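Local structure of trehalose monomycolate exporter MmpL3 (Mycobacterium tuberculosis, 7NVH) at residues A[232-244]-A[306-318]. The protein exports trehalose monomycolate, probably across the inner membrane toward the mycobacterial cell envelope, as a transporter of the RND permease clan. Residues are numbered along the deposited sequence; the frame is centred on the assembly and turned at random.
Sequences PVHYFAQPVVSLI and FLKSLTYATIASV. With AV0 (Lauryl Maltose Neopentyl Glycol), chain B.
An aromatic cluster of His234, Phe236 and Phe306 joins the turn that leads into helix 237-246 to helix 305-336, beside the pocket that holds lauryl maltose neopentyl glycol. Phe306 puts its edge against both rings of the other segment. Its CD1 stands over the centre of the His234 ring, 3.4 Å above the plane, in a T-shaped pair with planes at 85°. Its CE1 meets Phe236 CB at 3.6 Å, and the Phe306-Phe236 pair is an offset edge-to-face one. Phe306 CG lies anti to the backbone N (chi1 165°), which swings the ring toward these partners. Phe43 adds a further ring, stacked on Phe306.

Two bonds hold His234, one at its ring and a weak one at its backbone. Its ND1 accepts a straight capping bond from Phe236 N at 3.2 Å, which fixes the imidazole ahead of the helix. The backbone N of His234 gives the weak bond, to Ser309 OG at 3.4 Å. Ser309 OG in turn donates to Phe306 O, one turn back.

Along the helices the contact is mostly apolar. Leu310 CD2 sits over one face of Phe306, toward its rim, while Leu310 CD1 packs on Val240 CG2 at 3.5 Å. Ala313 CB touches Val241 CG2. Further along, Ile244 CG2 lies against Val318 CG1 at 3.5 Å and also meets Ser317 OG.

The detergent's alkyl end reaches the cluster, with CAA 3.5 Å from Phe236 CE2 and CAY close to His234 CE1. Segments 237-244 and 306-318 run in the same direction, their axes 28° apart. The whole is a side-by-side helix pair of the RND-type membrane bundle, with an aromatic cluster at one end, whose His234 and Phe236 belong to the detergent pocket.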
loop_
_atom_site.group_PDB
_atom_site.type_symbol
_atom_site.label_atom_id
_atom_site.label_comp_id
_atom_site.label_asym_id
_atom_site.label_seq_id
_atom_site.Cartn_x
_atom_site.Cartn_y
_atom_site.Cartn_z
ATOM N N PRO A 232 -7.208 14.651 0.430
ATOM C CA PRO A 232 -5.843 14.266 0.786
ATOM C C PRO A 232 -5.384 13.017 0.054
ATOM O O PRO A 232 -6.134 12.059 -0.145
ATOM C CB PRO A 232 -5.950 14.010 2.295
ATOM C CG PRO A 232 -7.337 13.510 2.474
ATOM C CD PRO A 232 -8.190 14.182 1.422
ATOM N N VAL A 233 -4.118 13.043 -0.351
ATOM C CA VAL A 233 -3.478 11.931 -1.041
ATOM C C VAL A 233 -2.312 11.469 -0.182
ATOM O O VAL A 233 -1.468 12.281 0.214
ATOM C CB VAL A 233 -3.007 12.327 -2.449
ATOM C CG1 VAL A 233 -1.930 11.380 -2.938
ATOM C CG2 VAL A 233 -4.180 12.340 -3.410
ATOM N N HIS A 234 -2.266 10.175 0.111
ATOM C CA HIS A 234 -1.253 9.654 1.013
ATOM C C HIS A 234 0.103 9.553 0.321
ATOM O O HIS A 234 0.217 9.619 -0.905
ATOM C CB HIS A 234 -1.666 8.287 1.551
ATOM C CG HIS A 234 -1.019 7.937 2.852
ATOM N ND1 HIS A 234 0.128 7.180 2.931
ATOM C CD2 HIS A 234 -1.350 8.253 4.125
ATOM C CE1 HIS A 234 0.473 7.038 4.197
ATOM N NE2 HIS A 234 -0.406 7.682 4.942
ATOM N N TYR A 235 1.145 9.396 1.140
ATOM C CA TYR A 235 2.494 9.225 0.611
ATOM C C TYR A 235 2.614 7.931 -0.182
ATOM O O TYR A 235 3.322 7.877 -1.193
ATOM C CB TYR A 235 3.509 9.242 1.752
ATOM C CG TYR A 235 4.099 10.598 2.044
ATOM C CD1 TYR A 235 3.609 11.380 3.079
ATOM C CD2 TYR A 235 5.154 11.095 1.294
ATOM C CE1 TYR A 235 4.146 12.621 3.355
ATOM C CE2 TYR A 235 5.701 12.336 1.564
ATOM C CZ TYR A 235 5.191 13.095 2.594
ATOM O OH TYR A 235 5.727 14.332 2.870
ATOM N N PHE A 236 1.934 6.874 0.266
ATOM C CA PHE A 236 1.985 5.582 -0.406
ATOM C C PHE A 236 1.340 5.590 -1.781
ATOM O O PHE A 236 1.395 4.566 -2.470
ATOM C CB PHE A 236 1.304 4.516 0.444
ATOM C CG PHE A 236 2.245 3.725 1.289
ATOM C CD1 PHE A 236 2.482 2.393 1.010
ATOM C CD2 PHE A 236 2.894 4.307 2.358
ATOM C CE1 PHE A 236 3.346 1.656 1.780
ATOM C CE2 PHE A 236 3.762 3.575 3.136
ATOM C CZ PHE A 236 3.990 2.249 2.845
ATOM N N ALA A 237 0.730 6.699 -2.197
ATOM C CA ALA A 237 0.070 6.721 -3.495
ATOM C C ALA A 237 1.064 6.495 -4.625
ATOM O O ALA A 237 0.787 5.735 -5.558
ATOM C CB ALA A 237 -0.669 8.044 -3.687
ATOM N N GLN A 238 2.235 7.124 -4.551
ATOM C CA GLN A 238 3.170 7.059 -5.672
ATOM C C GLN A 238 3.943 5.743 -5.770
ATOM O O GLN A 238 4.182 5.290 -6.902
ATOM C CB GLN A 238 4.088 8.289 -5.643
ATOM C CG GLN A 238 4.742 8.614 -4.316
ATOM C CD GLN A 238 5.434 9.960 -4.329
ATOM O OE1 GLN A 238 5.499 10.628 -5.360
ATOM N NE2 GLN A 238 5.949 10.371 -3.177
ATOM N N PRO A 239 4.371 5.086 -4.679
ATOM C CA PRO A 239 4.969 3.753 -4.863
ATOM C C PRO A 239 4.008 2.751 -5.475
ATOM O O PRO A 239 4.413 1.922 -6.300
ATOM C CB PRO A 239 5.373 3.349 -3.438
ATOM C CG PRO A 239 5.502 4.619 -2.715
ATOM C CD PRO A 239 4.417 5.481 -3.262
ATOM N N VAL A 240 2.733 2.813 -5.096
ATOM C CA VAL A 240 1.742 1.916 -5.676
ATOM C C VAL A 240 1.490 2.271 -7.135
ATOM O O VAL A 240 1.279 1.388 -7.973
ATOM C CB VAL A 240 0.454 1.939 -4.839
ATOM C CG1 VAL A 240 -0.668 1.215 -5.556
ATOM C CG2 VAL A 240 0.718 1.288 -3.496
ATOM N N VAL A 241 1.508 3.564 -7.465
ATOM C CA VAL A 241 1.416 3.957 -8.868
ATOM C C VAL A 241 2.577 3.375 -9.661
ATOM O O VAL A 241 2.393 2.882 -10.774
ATOM C CB VAL A 241 1.344 5.489 -9.003
ATOM C CG1 VAL A 241 1.504 5.891 -10.451
ATOM C CG2 VAL A 241 0.008 5.990 -8.502
ATOM N N SER A 242 3.786 3.406 -9.098
ATOM C CA SER A 242 4.928 2.807 -9.786
ATOM C C SER A 242 4.730 1.306 -9.975
ATOM O O SER A 242 4.910 0.778 -11.081
ATOM C CB SER A 242 6.214 3.088 -9.012
ATOM O OG SER A 242 6.455 4.480 -8.916
ATOM N N LEU A 243 4.343 0.607 -8.903
ATOM C CA LEU A 243 4.087 -0.829 -8.994
ATOM C C LEU A 243 3.097 -1.145 -10.102
ATOM O O LEU A 243 3.370 -1.970 -10.978
ATOM C CB LEU A 243 3.557 -1.365 -7.664
ATOM C CG LEU A 243 4.440 -1.368 -6.424
ATOM C CD1 LEU A 243 3.637 -1.814 -5.217
ATOM C CD2 LEU A 243 5.585 -2.322 -6.656
ATOM N N ILE A 244 1.942 -0.476 -10.091
ATOM C CA ILE A 244 0.845 -0.847 -10.981
ATOM C C ILE A 244 0.970 -0.206 -12.354
ATOM O O ILE A 244 0.218 -0.561 -13.268
ATOM C CB ILE A 244 -0.484 -0.488 -10.283
ATOM C CG1 ILE A 244 -0.528 -1.079 -8.873
ATOM C CG2 ILE A 244 -1.643 -1.095 -11.006
ATOM C CD1 ILE A 244 -0.090 -2.528 -8.787
ATOM N N PHE A 306 -6.181 6.643 4.117
ATOM C CA PHE A 306 -5.099 5.985 3.395
ATOM C C PHE A 306 -5.654 5.107 2.282
ATOM O O PHE A 306 -5.274 5.244 1.113
ATOM C CB PHE A 306 -4.264 5.169 4.385
ATOM C CG PHE A 306 -3.335 4.175 3.748
ATOM C CD1 PHE A 306 -2.052 4.541 3.391
ATOM C CD2 PHE A 306 -3.730 2.866 3.545
ATOM C CE1 PHE A 306 -1.189 3.627 2.821
ATOM C CE2 PHE A 306 -2.873 1.950 2.971
ATOM C CZ PHE A 306 -1.601 2.331 2.611
ATOM N N LEU A 307 -6.592 4.223 2.625
ATOM C CA LEU A 307 -7.126 3.287 1.644
ATOM C C LEU A 307 -7.918 4.004 0.562
ATOM O O LEU A 307 -7.871 3.609 -0.606
ATOM C CB LEU A 307 -7.988 2.239 2.342
ATOM C CG LEU A 307 -7.179 1.126 3.005
ATOM C CD1 LEU A 307 -8.084 0.045 3.542
ATOM C CD2 LEU A 307 -6.183 0.546 2.019
ATOM N N LYS A 308 -8.651 5.059 0.925
ATOM C CA LYS A 308 -9.431 5.790 -0.068
ATOM C C LYS A 308 -8.555 6.481 -1.102
ATOM O O LYS A 308 -9.034 6.770 -2.203
ATOM C CB LYS A 308 -10.332 6.818 0.615
ATOM C CG LYS A 308 -11.610 6.234 1.183
ATOM C CD LYS A 308 -12.501 7.318 1.757
ATOM C CE LYS A 308 -13.770 6.730 2.346
ATOM N NZ LYS A 308 -14.691 6.233 1.289
ATOM N N SER A 309 -7.293 6.758 -0.781
ATOM C CA SER A 309 -6.382 7.348 -1.753
ATOM C C SER A 309 -5.598 6.288 -2.512
ATOM O O SER A 309 -5.343 6.444 -3.711
ATOM C CB SER A 309 -5.416 8.307 -1.059
ATOM O OG SER A 309 -4.467 7.594 -0.288
ATOM N N LEU A 310 -5.211 5.205 -1.837
ATOM C CA LEU A 310 -4.534 4.118 -2.535
ATOM C C LEU A 310 -5.448 3.452 -3.556
ATOM O O LEU A 310 -4.993 3.050 -4.633
ATOM C CB LEU A 310 -3.987 3.095 -1.539
ATOM C CG LEU A 310 -2.631 3.409 -0.901
ATOM C CD1 LEU A 310 -1.594 3.423 -1.989
ATOM C CD2 LEU A 310 -2.590 4.728 -0.164
ATOM N N THR A 311 -6.740 3.328 -3.248
ATOM C CA THR A 311 -7.656 2.756 -4.228
ATOM C C THR A 311 -7.837 3.689 -5.419
ATOM O O THR A 311 -7.959 3.226 -6.556
ATOM C CB THR A 311 -9.003 2.422 -3.582
ATOM O OG1 THR A 311 -9.832 1.751 -4.537
ATOM C CG2 THR A 311 -9.713 3.670 -3.109
ATOM N N TYR A 312 -7.838 5.004 -5.186
ATOM C CA TYR A 312 -7.876 5.945 -6.301
ATOM C C TYR A 312 -6.637 5.806 -7.169
ATOM O O TYR A 312 -6.729 5.809 -8.401
ATOM C CB TYR A 312 -7.997 7.379 -5.788
ATOM C CG TYR A 312 -9.345 7.728 -5.214
ATOM C CD1 TYR A 312 -10.453 6.936 -5.463
ATOM C CD2 TYR A 312 -9.510 8.856 -4.427
ATOM C CE1 TYR A 312 -11.685 7.256 -4.942
ATOM C CE2 TYR A 312 -10.739 9.182 -3.899
ATOM C CZ TYR A 312 -11.823 8.379 -4.159
ATOM O OH TYR A 312 -13.054 8.700 -3.636
ATOM N N ALA A 313 -5.468 5.684 -6.540
ATOM C CA ALA A 313 -4.234 5.516 -7.299
ATOM C C ALA A 313 -4.274 4.241 -8.129
ATOM O O ALA A 313 -3.921 4.245 -9.314
ATOM C CB ALA A 313 -3.033 5.503 -6.353
ATOM N N THR A 314 -4.723 3.140 -7.523
ATOM C CA THR A 314 -4.798 1.873 -8.241
ATOM C C THR A 314 -5.769 1.959 -9.411
ATOM O O THR A 314 -5.452 1.535 -10.527
ATOM C CB THR A 314 -5.209 0.754 -7.286
ATOM O OG1 THR A 314 -4.232 0.629 -6.246
ATOM C CG2 THR A 314 -5.318 -0.564 -8.030
ATOM N N ILE A 315 -6.960 2.515 -9.175
ATOM C CA ILE A 315 -7.967 2.597 -10.229
ATOM C C ILE A 315 -7.465 3.463 -11.375
ATOM O O ILE A 315 -7.580 3.094 -12.550
ATOM C CB ILE A 315 -9.294 3.129 -9.661
ATOM C CG1 ILE A 315 -9.974 2.059 -8.807
ATOM C CG2 ILE A 315 -10.210 3.579 -10.782
ATOM C CD1 ILE A 315 -11.280 2.508 -8.200
ATOM N N ALA A 316 -6.894 4.625 -11.051
ATOM C CA ALA A 316 -6.394 5.512 -12.091
ATOM C C ALA A 316 -5.280 4.851 -12.888
ATOM O O ALA A 316 -5.277 4.905 -14.123
ATOM C CB ALA A 316 -5.908 6.822 -11.476
ATOM N N SER A 317 -4.338 4.200 -12.203
ATOM C CA SER A 317 -3.223 3.579 -12.908
ATOM C C SER A 317 -3.693 2.448 -13.814
ATOM O O SER A 317 -3.259 2.354 -14.966
ATOM C CB SER A 317 -2.186 3.077 -11.906
ATOM O OG SER A 317 -2.632 1.897 -11.268
ATOM N N VAL A 318 -4.598 1.592 -13.328
ATOM C CA VAL A 318 -5.029 0.461 -14.147
ATOM C C VAL A 318 -5.875 0.935 -15.322
ATOM O O VAL A 318 -5.728 0.435 -16.445
ATOM C CB VAL A 318 -5.765 -0.592 -13.298
ATOM C CG1 VAL A 318 -4.899 -1.026 -12.155
ATOM C CG2 VAL A 318 -7.087 -0.069 -12.776
HETATM C C1 AV0 B . 0.538 10.541 13.405
HETATM O O1 AV0 B . 1.392 9.456 13.274
HETATM C C2 AV0 B . -0.451 10.575 12.257
HETATM O O2 AV0 B . 0.271 10.701 11.031
HETATM C C3 AV0 B . -1.398 11.728 12.387
HETATM O O3 AV0 B . -2.429 11.567 11.373
HETATM C C4 AV0 B . -2.041 11.833 13.728
HETATM O O4 AV0 B . -2.588 13.190 13.897
HETATM C C5 AV0 B . -1.088 11.592 14.901
HETATM O O5 AV0 B . -0.180 10.435 14.698
HETATM C C6 AV0 B . -1.894 11.349 16.135
HETATM O O6 AV0 B . -1.458 10.159 16.742
HETATM C CAA AV0 B . 5.498 6.605 3.277
HETATM C CAB AV0 B . 9.735 12.078 22.483
HETATM O OAI AV0 B . -5.136 11.029 11.411
HETATM O OAJ AV0 B . 6.005 3.986 24.304
HETATM O OAL AV0 B . 2.608 1.606 17.318
HETATM O OAN AV0 B . 4.066 5.890 20.944
HETATM O OAP AV0 B . 4.698 7.654 18.851
HETATM O OAQ AV0 B . -7.085 12.813 15.392
HETATM O OAR AV0 B . 4.555 1.001 23.644
HETATM O OAS AV0 B . -6.229 14.996 12.614
HETATM O OAT AV0 B . 4.415 -0.713 21.327
HETATM O OAU AV0 B . -4.514 14.112 15.715
HETATM O OAV AV0 B . 4.014 0.683 18.943
HETATM C CAW AV0 B . 5.394 7.337 4.603
HETATM C CAX AV0 B . 10.166 11.190 21.273
HETATM C CAY AV0 B . 3.932 7.594 4.929
HETATM C CAZ AV0 B . 8.904 10.594 20.589
HETATM C CBA AV0 B . 3.806 8.014 6.395
HETATM C CBB AV0 B . 9.350 9.663 19.439
HETATM C CBC AV0 B . 4.515 6.975 7.284
HETATM C CBD AV0 B . 8.115 8.921 18.836
HETATM C CBE AV0 B . 4.086 7.182 8.772
HETATM C CBF AV0 B . 8.488 8.391 17.436
HETATM C CBG AV0 B . 4.398 8.674 9.218
HETATM C CBH AV0 B . 7.224 7.733 16.764
HETATM C CBI AV0 B . 3.406 9.085 10.371
HETATM C CBJ AV0 B . 7.146 8.184 15.276
HETATM C CBK AV0 B . 4.125 8.935 11.785
HETATM C CBL AV0 B . 5.839 7.620 14.618
HETATM C CBM AV0 B . -6.087 11.922 11.944
HETATM C CBN AV0 B . 6.547 3.191 23.278
HETATM C CBP AV0 B . 2.060 2.839 17.723
HETATM C CBQ AV0 B . 3.424 7.791 12.629
HETATM C CBR AV0 B . 4.764 8.760 14.580
HETATM C CBS AV0 B . 2.277 9.323 14.401
HETATM C CBT AV0 B . 2.994 6.930 15.063
HETATM O OBV AV0 B . 3.289 7.231 16.441
HETATM O OBX AV0 B . 2.866 4.987 16.976
HETATM O OBY AV0 B . -4.570 11.929 13.836
HETATM O OBZ AV0 B . 5.839 3.235 20.958
HETATM O OCB AV0 B . 3.643 3.189 20.182
HETATM C CCC AV0 B . -5.995 11.922 13.439
HETATM C CCD AV0 B . 5.452 2.798 22.304
HETATM C CCF AV0 B . 3.165 3.858 17.876
HETATM C CCH AV0 B . 4.142 5.457 19.540
HETATM C CCJ AV0 B . 3.737 6.154 17.202
HETATM C CCL AV0 B . 3.756 6.576 18.677
HETATM C CCM AV0 B . 3.376 8.198 14.154
HETATM C CCN AV0 B . -6.781 13.105 14.012
HETATM C CCO AV0 B . 5.225 1.288 22.399
HETATM C CCQ AV0 B . 3.241 4.287 19.342
HETATM C CCR AV0 B . -3.943 13.229 13.549
HETATM C CCS AV0 B . 4.916 2.726 19.919
HETATM C CCT AV0 B . -6.086 14.415 13.959
HETATM C CCU AV0 B . 4.393 0.755 21.283
HETATM C CCV AV0 B . -4.643 14.347 14.306
HETATM C CCW AV0 B . 4.883 1.200 19.979
#